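Local atomic coordinates of CalsepRRP (Calystegia sepium, PDB entry 1JY5), a protein that is an RNase-like relative of the RNase T2 endoribonucleases that probably has little or no RNA-cleaving activity, one key position of the family's active site being replaced. Residues K77-Y82 with E118-T123; G44-Y49 with A99-K104. All coordinates share one frame; numbering follows the deposited sequence.

Contact 1: residues K77-Y82 with E118-T123; sequences KYWPSY and EYFSTT. Unlike the reference sequence in segment 118-123: T123 (reference Ala).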
# COMPACT_ATOMS: atom_id res chain seq x y z
N LYS A 77 -4.28 12.45 1.99
CA LYS A 77 -4.13 12.44 0.55
C LYS A 77 -3.45 11.21 -0.02
O LYS A 77 -3.85 10.71 -1.08
CB LYS A 77 -3.38 13.70 0.10
CG LYS A 77 -3.23 13.84 -1.40
CD LYS A 77 -2.57 15.17 -1.74
CE LYS A 77 -2.27 15.28 -3.23
NZ LYS A 77 -3.51 15.20 -4.05
N TYR A 78 -2.44 10.70 0.67
CA TYR A 78 -1.70 9.55 0.15
C TYR A 78 -1.98 8.21 0.81
O TYR A 78 -1.52 7.17 0.35
CB TYR A 78 -0.21 9.88 0.21
CG TYR A 78 0.11 11.15 -0.54
CD1 TYR A 78 0.40 12.33 0.13
CD2 TYR A 78 0.07 11.18 -1.93
CE1 TYR A 78 0.65 13.52 -0.56
CE2 TYR A 78 0.32 12.36 -2.64
CZ TYR A 78 0.61 13.52 -1.94
OH TYR A 78 0.86 14.68 -2.64
N TRP A 79 -2.74 8.24 1.90
CA TRP A 79 -3.13 7.02 2.60
C TRP A 79 -4.64 7.07 2.88
O TRP A 79 -5.08 6.82 3.99
CB TRP A 79 -2.37 6.91 3.93
CG TRP A 79 -2.33 5.51 4.49
CD1 TRP A 79 -3.32 4.57 4.42
CD2 TRP A 79 -1.26 4.91 5.22
NE1 TRP A 79 -2.93 3.42 5.05
CE2 TRP A 79 -1.66 3.60 5.55
CE3 TRP A 79 0.01 5.35 5.61
CZ2 TRP A 79 -0.85 2.72 6.27
CZ3 TRP A 79 0.82 4.47 6.33
CH2 TRP A 79 0.39 3.17 6.65
N PRO A 80 -5.45 7.40 1.86
CA PRO A 80 -6.90 7.47 2.07
C PRO A 80 -7.59 6.11 2.10
O PRO A 80 -7.00 5.08 1.77
CB PRO A 80 -7.39 8.28 0.87
CG PRO A 80 -6.16 8.90 0.29
CD PRO A 80 -5.10 7.87 0.51
N SER A 81 -8.86 6.13 2.49
CA SER A 81 -9.69 4.94 2.53
C SER A 81 -10.61 5.06 1.31
O SER A 81 -10.95 6.17 0.90
CB SER A 81 -10.53 4.93 3.82
OG SER A 81 -11.35 3.79 3.88
N TYR A 82 -11.00 3.93 0.72
CA TYR A 82 -11.89 3.96 -0.45
C TYR A 82 -13.23 3.27 -0.18
O TYR A 82 -13.77 2.58 -1.05
CB TYR A 82 -11.22 3.30 -1.67
CG TYR A 82 -9.97 3.99 -2.15
CD1 TYR A 82 -8.72 3.59 -1.71
CD2 TYR A 82 -10.05 5.09 -3.02
CE1 TYR A 82 -7.57 4.26 -2.11
CE2 TYR A 82 -8.90 5.77 -3.43
CZ TYR A 82 -7.66 5.34 -2.96
OH TYR A 82 -6.52 6.02 -3.34
N GLU A 118 6.72 7.28 13.84
CA GLU A 118 7.80 6.72 13.03
C GLU A 118 7.22 5.73 12.03
O GLU A 118 7.67 5.67 10.88
CB GLU A 118 8.85 6.04 13.92
CG GLU A 118 9.42 7.00 14.97
CD GLU A 118 10.65 6.47 15.70
OE1 GLU A 118 10.90 5.25 15.66
OE2 GLU A 118 11.35 7.28 16.33
N TYR A 119 6.22 4.97 12.45
CA TYR A 119 5.61 4.00 11.53
C TYR A 119 4.99 4.70 10.31
O TYR A 119 5.34 4.39 9.17
CB TYR A 119 4.53 3.18 12.25
CG TYR A 119 3.73 2.31 11.30
CD1 TYR A 119 4.28 1.16 10.73
CD2 TYR A 119 2.42 2.65 10.96
CE1 TYR A 119 3.55 0.38 9.83
CE2 TYR A 119 1.68 1.88 10.07
CZ TYR A 119 2.25 0.75 9.51
OH TYR A 119 1.52 -0.01 8.63
N PHE A 120 4.09 5.65 10.55
CA PHE A 120 3.42 6.34 9.45
C PHE A 120 4.33 7.24 8.60
O PHE A 120 4.21 7.27 7.37
CB PHE A 120 2.22 7.15 9.97
CG PHE A 120 1.05 6.29 10.40
CD1 PHE A 120 0.84 5.99 11.74
CD2 PHE A 120 0.19 5.75 9.45
CE1 PHE A 120 -0.22 5.15 12.14
CE2 PHE A 120 -0.87 4.91 9.83
CZ PHE A 120 -1.07 4.62 11.18
N SER A 121 5.23 7.98 9.25
CA SER A 121 6.15 8.87 8.53
C SER A 121 7.14 8.07 7.68
O SER A 121 7.50 8.48 6.57
CB SER A 121 6.91 9.78 9.50
OG SER A 121 7.67 9.03 10.43
N THR A 122 7.58 6.93 8.20
CA THR A 122 8.52 6.11 7.45
C THR A 122 7.83 5.52 6.23
O THR A 122 8.44 5.41 5.16
CB THR A 122 9.12 5.01 8.35
OG1 THR A 122 9.88 5.63 9.40
CG2 THR A 122 10.04 4.10 7.55
N THR A 123 6.56 5.15 6.37
CA THR A 123 5.82 4.60 5.26
C THR A 123 5.68 5.67 4.17
O THR A 123 5.84 5.39 2.98
CB THR A 123 4.41 4.14 5.68
OG1 THR A 123 4.53 3.16 6.72
CG2 THR A 123 3.68 3.51 4.50
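The carbonyl O of Y119 is gripped twice by T123, by its backbone N in the ordinary helical bond and by its hydroxyl, with OG1 to O at 2.9 Å. The two donors arrive from opposite faces of the carbonyl plane. T123 chi1 (-58°) sets OG1 beside its own backbone N for this bond and sends CG2 out of the helix to W79, where it lies 3.5 Å from CZ3. W79, the first residue to leave helical geometry after helix 72-78, inserts its six-membered ring between T123, Y119 and F120. F120 brings CE2 over one face of the indole, near the rim; its CD2 is 3.4 Å from W79 CZ3. The centroids are 5.1 Å apart and the planes make 55°, so the pair is oblique rather than stacked. Y119 meets the far corner of the indole: CE2 is 3.9 Å from W79 CH2, and the phenol oxygen, hydrogen-bonded to L45 O, lies at the ring's edge in its plane. I42 of strand 40-48 and L98 of helix 97-106 also touch W79. All four contacting residues are buried, three of them aromatic, as in the hydrophobic core between helices and sheet of the RNase T2 alpha+beta fold.

Contact 2: residues G44-Y49 with A99-K104; sequences GLWPDY and AYEWAK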
# COMPACT_ATOMS: atom_id res chain seq x y z
N GLY A 44 -0.70 -0.06 2.97
CA GLY A 44 -0.05 -0.25 4.26
C GLY A 44 1.43 -0.60 4.20
O GLY A 44 1.98 -0.78 3.12
N LEU A 45 2.08 -0.65 5.36
CA LEU A 45 3.49 -1.04 5.47
C LEU A 45 3.37 -2.23 6.40
O LEU A 45 3.03 -2.09 7.57
CB LEU A 45 4.34 0.05 6.12
CG LEU A 45 5.82 -0.33 6.34
CD1 LEU A 45 6.50 -0.63 5.00
CD2 LEU A 45 6.55 0.81 7.04
N TRP A 46 3.63 -3.42 5.87
CA TRP A 46 3.47 -4.61 6.68
C TRP A 46 4.72 -5.36 7.15
O TRP A 46 5.54 -5.78 6.33
CB TRP A 46 2.58 -5.62 5.93
CG TRP A 46 1.29 -5.06 5.37
CD1 TRP A 46 0.51 -4.08 5.91
CD2 TRP A 46 0.61 -5.52 4.19
NE1 TRP A 46 -0.62 -3.90 5.14
CE2 TRP A 46 -0.58 -4.77 4.08
CE3 TRP A 46 0.89 -6.49 3.21
CZ2 TRP A 46 -1.50 -4.95 3.03
CZ3 TRP A 46 -0.02 -6.67 2.17
CH2 TRP A 46 -1.20 -5.91 2.09
N PRO A 47 4.90 -5.51 8.47
CA PRO A 47 6.07 -6.25 8.95
C PRO A 47 5.66 -7.68 8.59
O PRO A 47 4.57 -8.13 8.96
CB PRO A 47 6.05 -6.02 10.46
CG PRO A 47 5.42 -4.66 10.58
CD PRO A 47 4.28 -4.75 9.58
N ASP A 48 6.50 -8.40 7.86
CA ASP A 48 6.16 -9.76 7.44
C ASP A 48 7.22 -10.80 7.76
O ASP A 48 8.35 -10.46 8.11
CB ASP A 48 5.90 -9.80 5.92
CG ASP A 48 4.59 -9.13 5.51
OD1 ASP A 48 3.58 -9.30 6.23
OD2 ASP A 48 4.56 -8.46 4.46
N TYR A 49 6.84 -12.06 7.64
CA TYR A 49 7.73 -13.19 7.88
C TYR A 49 8.07 -13.81 6.53
O TYR A 49 7.24 -13.83 5.61
CB TYR A 49 7.03 -14.24 8.74
CG TYR A 49 6.83 -13.85 10.18
CD1 TYR A 49 5.65 -14.17 10.83
CD2 TYR A 49 7.84 -13.21 10.90
CE1 TYR A 49 5.46 -13.84 12.18
CE2 TYR A 49 7.67 -12.88 12.24
CZ TYR A 49 6.48 -13.21 12.87
OH TYR A 49 6.29 -12.90 14.20
N ALA A 99 -6.07 3.77 11.86
CA ALA A 99 -6.19 3.06 13.13
C ALA A 99 -6.13 1.55 12.87
O ALA A 99 -5.56 0.79 13.65
CB ALA A 99 -7.51 3.43 13.82
N TYR A 100 -6.71 1.14 11.75
CA TYR A 100 -6.73 -0.27 11.35
C TYR A 100 -5.32 -0.82 11.08
O TYR A 100 -4.93 -1.85 11.62
CB TYR A 100 -7.61 -0.44 10.09
CG TYR A 100 -7.57 -1.82 9.46
CD1 TYR A 100 -8.48 -2.80 9.81
CD2 TYR A 100 -6.62 -2.13 8.49
CE1 TYR A 100 -8.46 -4.06 9.21
CE2 TYR A 100 -6.58 -3.38 7.89
CZ TYR A 100 -7.50 -4.34 8.25
OH TYR A 100 -7.46 -5.57 7.62
N GLU A 101 -4.56 -0.11 10.23
CA GLU A 101 -3.21 -0.53 9.89
C GLU A 101 -2.26 -0.43 11.08
O GLU A 101 -1.35 -1.25 11.21
CB GLU A 101 -2.68 0.31 8.72
CG GLU A 101 -3.43 0.08 7.40
CD GLU A 101 -3.25 -1.33 6.86
OE1 GLU A 101 -4.15 -1.82 6.14
OE2 GLU A 101 -2.20 -1.95 7.13
N TRP A 102 -2.46 0.56 11.93
CA TRP A 102 -1.59 0.70 13.09
C TRP A 102 -1.79 -0.49 14.03
O TRP A 102 -0.84 -1.15 14.42
CB TRP A 102 -1.88 1.97 13.87
CG TRP A 102 -1.22 1.92 15.20
CD1 TRP A 102 -1.83 1.76 16.42
CD2 TRP A 102 0.19 1.90 15.45
NE1 TRP A 102 -0.87 1.65 17.40
CE2 TRP A 102 0.37 1.73 16.83
CE3 TRP A 102 1.32 2.02 14.62
CZ2 TRP A 102 1.64 1.67 17.42
CZ3 TRP A 102 2.58 1.96 15.21
CH2 TRP A 102 2.73 1.79 16.60
N ALA A 103 -3.04 -0.73 14.40
CA ALA A 103 -3.35 -1.82 15.31
C ALA A 103 -2.91 -3.17 14.76
O ALA A 103 -2.22 -3.94 15.44
CB ALA A 103 -4.85 -1.85 15.61
N LYS A 104 -3.29 -3.44 13.52
CA LYS A 104 -2.98 -4.72 12.89
C LYS A 104 -1.53 -4.95 12.49
O LYS A 104 -0.99 -6.05 12.70
CB LYS A 104 -3.89 -4.90 11.66
CG LYS A 104 -3.93 -6.31 11.11
CD LYS A 104 -4.83 -6.37 9.88
CE LYS A 104 -5.09 -7.79 9.44
NZ LYS A 104 -5.92 -7.81 8.21
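W46 and E101 meet through one side-chain hydrogen bond, from indole NE1 to carboxylate OE2 at 3.2 Å. Its geometry is moderately bent: the N-H...O angle is 139°, and although OE2 sits close to the ring plane, at the indole edge, the N-H reaches it on its syn side from 29° out of the carboxylate plane. W46 CD1 is next nearest, 3.7 Å from the same oxygen. E101 gets there by a bend in its chain at chi2 (-65°), which turns the carboxylate toward the strand. The tight part of the contact continues at G44, whose CA lies 4.0 Å from E101 OE2; with no side chain on G44, the carboxylate can lie close to the strand. A phenylalanine in place of W46 would probably leave E101 OE2 without its indole donor and the carboxylate freer to turn. At Y100 and K104, on the partly exposed side, the packing is looser, and neither side chain touches the strand segment. They pair with each other instead: K104, fully extended, donates from NZ to Y100 OH at 2.8 Å. E101 CD lies at the edge of the Y100 ring, in its plane, so this outer pair still borders the buried acid. W46 also stacks on H105, the next residue of helix 97-106, while its strand 40-48 is hydrogen-bonded to strand 7-14 through G44 with A11 and W46 with T9, placing the helix alongside the antiparallel sheet.

Overall arrangement
Contacts 1 and 2 have centres about 11 Å apart and alternate along the chain, strand 40-48 preceding helix 72-78 and helix 97-106 preceding helix 116-129. They touch at several points, among them Y119 OH, 2.8 Å from L45 O; W79 CZ2, 3.7 Å from G44 CA; and Y119 CB, 3.8 Å from W102 CZ3. The W79 indole also packs on the aliphatic part of E101, whose carboxylate serves contact 2. Segments 44-49 and 99-104 carry GLWP and EWAK, matching parts of the two RNase T2 signature motifs, so contact 2 probably marks the region of the family's active site; a lysine precedes GLWP where active enzymes carry a histidine, so the site is probably impaired.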